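Benzoate 1,2-dioxygenase beta subunit (Burkholderia mallei ATCC 23344, PDB 3E99) probably forms the structural beta subunit, of NTF2-like fold, of the oxygenase that dihydroxylates benzoate, with the redox centres carried by the partner alpha subunit. Local coordinates at residues A[94-99]-A[110-115]; A[128-133]-A[146-151]. All coordinates share one frame; numbering follows the deposited sequence.

Interaction 1 (A[94-99]-A[110-115])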
loop_
_atom_site.group_PDB
_atom_site.type_symbol
_atom_site.label_atom_id
_atom_site.label_comp_id
_atom_site.label_asym_id
_atom_site.label_seq_id
_atom_site.Cartn_x
_atom_site.Cartn_y
_atom_site.Cartn_z
ATOM N N ILE A 94 -0.576 5.438 0.445
ATOM C CA ILE A 94 -0.895 5.953 -0.896
ATOM C C ILE A 94 -0.417 4.895 -1.865
ATOM O O ILE A 94 0.774 4.530 -1.834
ATOM C CB ILE A 94 -0.151 7.284 -1.168
ATOM C CG1 ILE A 94 -0.487 8.401 -0.131
ATOM C CG2 ILE A 94 -0.355 7.777 -2.659
ATOM C CD1 ILE A 94 -1.899 8.693 -0.022
ATOM N N ALA A 95 -1.317 4.442 -2.746
ATOM C CA ALA A 95 -1.078 3.279 -3.623
ATOM C C ALA A 95 -1.541 3.577 -5.050
ATOM O O ALA A 95 -2.414 4.407 -5.304
ATOM C CB ALA A 95 -1.862 2.050 -3.093
ATOM N N ASN A 96 -0.956 2.867 -5.982
ATOM C CA ASN A 96 -1.462 2.786 -7.346
ATOM C C ASN A 96 -1.517 4.166 -7.993
ATOM O O ASN A 96 -2.494 4.556 -8.643
ATOM C CB ASN A 96 -2.845 2.098 -7.387
ATOM C CG ASN A 96 -2.821 0.608 -7.016
ATOM O OD1 ASN A 96 -2.070 0.152 -6.158
ATOM N ND2 ASN A 96 -3.726 -0.150 -7.637
ATOM N N VAL A 97 -0.441 4.899 -7.811
ATOM C CA VAL A 97 -0.362 6.267 -8.320
ATOM C C VAL A 97 -0.155 6.262 -9.848
ATOM O O VAL A 97 0.768 5.660 -10.339
ATOM C CB VAL A 97 0.754 7.077 -7.676
ATOM C CG1 VAL A 97 0.700 8.533 -8.242
ATOM C CG2 VAL A 97 0.635 7.069 -6.113
ATOM N N GLU A 98 -1.045 6.948 -10.554
ATOM C CA GLU A 98 -0.988 7.105 -11.990
ATOM C C GLU A 98 -1.008 8.550 -12.380
ATOM O O GLU A 98 -1.880 9.294 -11.948
ATOM C CB GLU A 98 -2.183 6.459 -12.629
ATOM C CG GLU A 98 -2.200 4.923 -12.445
ATOM C CD GLU A 98 -3.413 4.358 -13.085
ATOM O OE1 GLU A 98 -3.419 4.213 -14.327
ATOM O OE2 GLU A 98 -4.387 4.149 -12.373
ATOM N N ARG A 99 -0.079 8.934 -13.242
ATOM C CA ARG A 99 -0.081 10.275 -13.810
ATOM C C ARG A 99 -1.135 10.350 -14.899
ATOM O O ARG A 99 -1.203 9.473 -15.737
ATOM C CB ARG A 99 1.295 10.588 -14.394
ATOM C CG ARG A 99 2.384 10.680 -13.314
ATOM C CD ARG A 99 3.740 11.005 -13.944
ATOM N NE ARG A 99 3.690 12.242 -14.733
ATOM C CZ ARG A 99 4.658 12.626 -15.552
ATOM N NH1 ARG A 99 5.749 11.874 -15.684
ATOM N NH2 ARG A 99 4.526 13.756 -16.260
ATOM N N ARG A 110 -3.834 10.469 -10.211
ATOM C CA ARG A 110 -4.842 9.804 -9.381
ATOM C C ARG A 110 -4.189 8.709 -8.593
ATOM O O ARG A 110 -3.115 8.189 -8.974
ATOM C CB ARG A 110 -5.957 9.218 -10.220
ATOM C CG ARG A 110 -5.565 8.058 -11.078
ATOM C CD ARG A 110 -6.712 7.481 -11.787
ATOM N NE ARG A 110 -7.616 6.730 -10.936
ATOM C CZ ARG A 110 -8.893 6.513 -11.232
ATOM N NH1 ARG A 110 -9.435 6.988 -12.351
ATOM N NH2 ARG A 110 -9.631 5.771 -10.429
ATOM N N PHE A 111 -4.824 8.314 -7.496
ATOM C CA PHE A 111 -4.225 7.281 -6.645
ATOM C C PHE A 111 -5.283 6.692 -5.717
ATOM O O PHE A 111 -6.330 7.311 -5.500
ATOM C CB PHE A 111 -2.957 7.775 -5.852
ATOM C CG PHE A 111 -3.201 8.930 -4.915
ATOM C CD1 PHE A 111 -3.693 8.735 -3.618
ATOM C CD2 PHE A 111 -3.042 10.216 -5.352
ATOM C CE1 PHE A 111 -3.942 9.780 -2.804
ATOM C CE2 PHE A 111 -3.319 11.268 -4.539
ATOM C CZ PHE A 111 -3.762 11.064 -3.251
ATOM N N ASN A 112 -5.044 5.470 -5.209
ATOM C CA ASN A 112 -5.914 4.881 -4.184
ATOM C C ASN A 112 -5.264 5.104 -2.837
ATOM O O ASN A 112 -4.047 5.295 -2.744
ATOM C CB ASN A 112 -6.107 3.377 -4.450
ATOM C CG ASN A 112 -6.874 3.115 -5.724
ATOM O OD1 ASN A 112 -7.495 4.040 -6.262
ATOM N ND2 ASN A 112 -6.851 1.862 -6.215
ATOM N N TRP A 113 -6.036 5.037 -1.773
ATOM C CA TRP A 113 -5.470 5.278 -0.469
ATOM C C TRP A 113 -6.309 4.565 0.576
ATOM O O TRP A 113 -7.445 4.116 0.337
ATOM C CB TRP A 113 -5.380 6.813 -0.205
ATOM C CG TRP A 113 -6.703 7.448 -0.356
ATOM C CD1 TRP A 113 -7.181 8.091 -1.484
ATOM C CD2 TRP A 113 -7.744 7.531 0.617
ATOM N NE1 TRP A 113 -8.431 8.542 -1.264
ATOM C CE2 TRP A 113 -8.814 8.230 0.011
ATOM C CE3 TRP A 113 -7.882 7.115 1.954
ATOM C CZ2 TRP A 113 -10.001 8.473 0.658
ATOM C CZ3 TRP A 113 -9.043 7.383 2.601
ATOM C CH2 TRP A 113 -10.104 8.063 1.960
ATOM N N HIS A 114 -5.681 4.372 1.721
ATOM C CA HIS A 114 -6.224 3.629 2.827
ATOM C C HIS A 114 -5.542 4.246 4.046
ATOM O O HIS A 114 -4.334 4.174 4.234
ATOM C CB HIS A 114 -5.931 2.122 2.712
ATOM C CG HIS A 114 -6.387 1.306 3.882
ATOM N ND1 HIS A 114 -5.758 0.142 4.273
ATOM C CD2 HIS A 114 -7.412 1.486 4.752
ATOM C CE1 HIS A 114 -6.391 -0.374 5.318
ATOM N NE2 HIS A 114 -7.388 0.438 5.640
ATOM N N THR A 115 -6.338 4.913 4.856
ATOM C CA THR A 115 -5.875 5.464 6.062
ATOM C C THR A 115 -6.374 4.582 7.167
ATOM O O THR A 115 -7.568 4.312 7.261
ATOM C CB THR A 115 -6.449 6.875 6.268
ATOM O OG1 THR A 115 -6.097 7.663 5.131
ATOM C CG2 THR A 115 -5.819 7.492 7.537
#
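Phe111 holds CG between its own backbone N and carbonyl carbon (chi1 60°), while Ile94 sets CG2 anti to its N and CG1 beside it (chi1 -58°), and the two side chains meet obliquely. Ile94 CG2 comes to 3.6 Å from Phe111 CD1, and Ile94 CD1 lies as near to Phe111 CE1 while also touching Trp113 CB. Val97, within the bulge, runs alongside Phe111, Val97 CG2 lying 3.7 Å from Phe111 CB. Strands 89-103 and 106-119 form an antiparallel hairpin here, interrupted by a beta bulge: Ala95 pairs with Asn112 through two backbone bonds, Glu98 with Arg110 through two more, and Asn96 and Val97 lie together opposite Phe111, with Asn96 in a left-handed backbone conformation. Arg110 O receives the nearly straight N-H of Glu98 (2.9 Å from Glu98 N, 174° at the hydrogen) together with a CA-H contact from Val97, its CA 3.4 Å from Arg110 O. On the opposite face Glu98 and Arg110 lie side by side, Glu98 CB 4.0 Å from Arg110 CG. Glu98 OE2 stays 4.4 Å from Arg110 NE, well out of the guanidinium plane, and makes its salt bridge with Arg19 of the second subunit. Asn96 OD1 and Asn112 ND2 hydrogen-bond to Ile94 N and His92 O of that subunit, respectively. The contact is thus two-sided: Ile94, Val97 and Phe111 form an apolar face, the latter two packing on helix 7-22, while Asn96, Glu98 and Asn112 turn their polar groups to the second subunit, an arrangement consistent with a sheet face used for assembly.

Interaction 2 (A[128-133]-A[146-151])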
loop_
_atom_site.group_PDB
_atom_site.type_symbol
_atom_site.label_atom_id
_atom_site.label_comp_id
_atom_site.label_asym_id
_atom_site.label_seq_id
_atom_site.Cartn_x
_atom_site.Cartn_y
_atom_site.Cartn_z
ATOM N N GLY A 128 -10.323 4.856 -0.461
ATOM C CA GLY A 128 -10.902 5.371 -1.673
ATOM C C GLY A 128 -9.869 5.809 -2.679
ATOM O O GLY A 128 -8.740 5.265 -2.709
HETATM N N MSE A 129 -10.274 6.752 -3.530
HETATM C CA MSE A 129 -9.437 7.265 -4.599
HETATM C C MSE A 129 -9.349 8.773 -4.462
HETATM O O MSE A 129 -10.253 9.428 -3.908
HETATM C CB MSE A 129 -10.078 6.864 -5.925
HETATM C CG MSE A 129 -9.543 7.504 -7.119
HETATM SE SE MSE A 129 -10.526 9.140 -7.489
HETATM C CE MSE A 129 -9.457 9.439 -8.751
ATOM N N SER A 130 -8.262 9.331 -4.958
ATOM C CA SER A 130 -8.099 10.758 -5.000
ATOM C C SER A 130 -7.478 11.175 -6.313
ATOM O O SER A 130 -6.754 10.371 -6.925
ATOM C CB SER A 130 -7.234 11.235 -3.811
ATOM O OG SER A 130 -7.986 11.178 -2.624
ATOM N N ARG A 131 -7.836 12.392 -6.757
ATOM C CA ARG A 131 -7.214 13.083 -7.864
ATOM C C ARG A 131 -6.626 14.399 -7.375
ATOM O O ARG A 131 -7.288 15.212 -6.742
ATOM C CB ARG A 131 -8.216 13.327 -9.013
ATOM C CG ARG A 131 -7.601 13.976 -10.214
ATOM C CD ARG A 131 -8.540 14.012 -11.431
ATOM N NE ARG A 131 -8.720 12.667 -11.981
ATOM C CZ ARG A 131 -9.827 11.913 -11.846
ATOM N NH1 ARG A 131 -10.891 12.365 -11.210
ATOM N NH2 ARG A 131 -9.848 10.699 -12.366
ATOM N N TYR A 132 -5.345 14.592 -7.635
ATOM C CA TYR A 132 -4.662 15.832 -7.296
ATOM C C TYR A 132 -4.169 16.536 -8.575
ATOM O O TYR A 132 -3.647 15.886 -9.466
ATOM C CB TYR A 132 -3.442 15.551 -6.434
ATOM C CG TYR A 132 -3.616 15.347 -4.949
ATOM C CD1 TYR A 132 -4.752 14.756 -4.411
ATOM C CD2 TYR A 132 -2.523 15.581 -4.092
ATOM C CE1 TYR A 132 -4.850 14.532 -3.039
ATOM C CE2 TYR A 132 -2.588 15.304 -2.739
ATOM C CZ TYR A 132 -3.748 14.808 -2.209
ATOM O OH TYR A 132 -3.802 14.563 -0.853
ATOM N N ALA A 133 -4.330 17.857 -8.644
ATOM C CA ALA A 133 -3.538 18.712 -9.538
ATOM C C ALA A 133 -2.554 19.475 -8.675
ATOM O O ALA A 133 -2.961 20.143 -7.710
ATOM C CB ALA A 133 -4.431 19.690 -10.300
ATOM N N LYS A 146 -7.756 19.218 -5.031
ATOM C CA LYS A 146 -7.880 17.905 -4.446
ATOM C C LYS A 146 -9.332 17.416 -4.490
ATOM O O LYS A 146 -10.255 18.072 -4.026
ATOM C CB LYS A 146 -7.322 17.896 -3.030
ATOM C CG LYS A 146 -7.585 16.608 -2.237
ATOM C CD LYS A 146 -6.670 16.544 -1.094
ATOM C CE LYS A 146 -7.044 15.392 -0.131
ATOM N NZ LYS A 146 -5.929 15.207 0.882
ATOM N N TYR A 147 -9.505 16.227 -5.069
ATOM C CA TYR A 147 -10.774 15.560 -5.211
ATOM C C TYR A 147 -10.610 14.188 -4.570
ATOM O O TYR A 147 -9.675 13.445 -4.919
ATOM C CB TYR A 147 -11.064 15.387 -6.698
ATOM C CG TYR A 147 -12.281 14.576 -7.031
ATOM C CD1 TYR A 147 -13.549 15.119 -6.909
ATOM C CD2 TYR A 147 -12.157 13.283 -7.514
ATOM C CE1 TYR A 147 -14.665 14.403 -7.250
ATOM C CE2 TYR A 147 -13.275 12.547 -7.854
ATOM C CZ TYR A 147 -14.525 13.106 -7.721
ATOM O OH TYR A 147 -15.637 12.360 -8.074
ATOM N N VAL A 148 -11.508 13.864 -3.651
ATOM C CA VAL A 148 -11.418 12.654 -2.851
ATOM C C VAL A 148 -12.723 11.919 -2.928
ATOM O O VAL A 148 -13.762 12.465 -2.563
ATOM C CB VAL A 148 -11.173 12.946 -1.357
ATOM C CG1 VAL A 148 -11.082 11.625 -0.557
ATOM C CG2 VAL A 148 -9.954 13.774 -1.149
ATOM N N VAL A 149 -12.654 10.688 -3.371
ATOM C CA VAL A 149 -13.762 9.730 -3.352
ATOM C C VAL A 149 -13.578 8.755 -2.179
ATOM O O VAL A 149 -12.645 7.907 -2.160
ATOM C CB VAL A 149 -13.825 9.008 -4.726
ATOM C CG1 VAL A 149 -14.932 7.931 -4.796
ATOM C CG2 VAL A 149 -14.013 10.069 -5.807
ATOM N N LEU A 150 -14.445 8.913 -1.172
ATOM C CA LEU A 150 -14.484 7.994 -0.035
ATOM C C LEU A 150 -15.401 6.857 -0.369
ATOM O O LEU A 150 -16.623 7.030 -0.541
ATOM C CB LEU A 150 -14.985 8.679 1.211
ATOM C CG LEU A 150 -15.159 7.832 2.462
ATOM C CD1 LEU A 150 -13.827 7.423 3.004
ATOM C CD2 LEU A 150 -15.953 8.637 3.452
ATOM N N LYS A 151 -14.837 5.666 -0.430
ATOM C CA LYS A 151 -15.638 4.526 -0.790
ATOM C C LYS A 151 -16.437 3.903 0.344
ATOM O O LYS A 151 -17.521 3.391 0.098
ATOM C CB LYS A 151 -14.825 3.489 -1.560
ATOM C CG LYS A 151 -14.474 3.947 -2.974
ATOM C CD LYS A 151 -13.706 2.909 -3.768
ATOM C CE LYS A 151 -13.537 3.406 -5.200
ATOM N NZ LYS A 151 -12.796 2.514 -6.101
#
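Gly128 to Tyr132 pair residue for residue with Leu150 back to Lys146, an antiparallel beta hairpin within the curved sheet of the NTF2-like fold. The short strand axes approach to 4.7 Å at 170°, and no bulge interrupts the register. Met129 with Val149 and Arg131 with Tyr147 are the hydrogen-bonded pairs, each exchanging two backbone N-H...O bonds. CA-H groups of the non-hydrogen-bonded residues also meet carbonyls; Ser130 CA, for instance, lies 3.1 Å from Tyr147 O. At the end of the pairing Gly128, without a side chain, brings its CA to 3.1 Å from Val149 O. One face carries Met129 (modelled as selenomethionine), Arg131, Tyr147 and Val149. Met129 SE sits at the edge of the Tyr147 ring, near its plane, and 4.0 Å from Val149 CG2, while its CE methyl rests over one face of the Arg131 guanidinium, offset toward the rim. That guanidinium is turned only 24° from the Tyr147 ring plane but meets it obliquely, Arg131 NH1 lying 4.0 Å from Tyr147 CD2. Arg131 NE forms a salt bridge with Glu100 of strand 89-103, reaching across strand 106-119. The opposite face is buried, with Ser130 OG against the Val148 methyls. There Lys146, its CG anti to the backbone N (chi1 172°) and its chain extended, lies alongside Tyr132. Lys146 NZ hydrogen-bonds to Tyr33 OH and Ile164 O, which give the buried ammonium polar partners, while Tyr132 OH bonds to Glu17 of helix 7-22. The aliphatic chain presses obliquely on the ring, Lys146 CD 3.3 Å from Tyr132 CE1, before NZ donates to Tyr132 OH at 2.8 Å.

How the interactions relate
Interactions 1 and 2 are successive hairpin contacts of one sheet, joined where strands 106-119 and 122-135 lie side by side: Phe111 O is 2.8 Å from Ser130 N, and Trp113 N 2.9 Å from Gly128 O, both probable hydrogen bonds. Interaction 2 lies deeper, between two inner strands, with regular pairing and a buried polar cluster on one face. Interaction 1 includes the strand outermost within this chain and is partly buried; its bulge and polar side chains meet the second subunit, which interaction 2 touches mainly through Lys151. The two contacts also meet on the side of the sheet facing helix 7-22, where the Phe111 and Tyr132 rings pack edge-to-face.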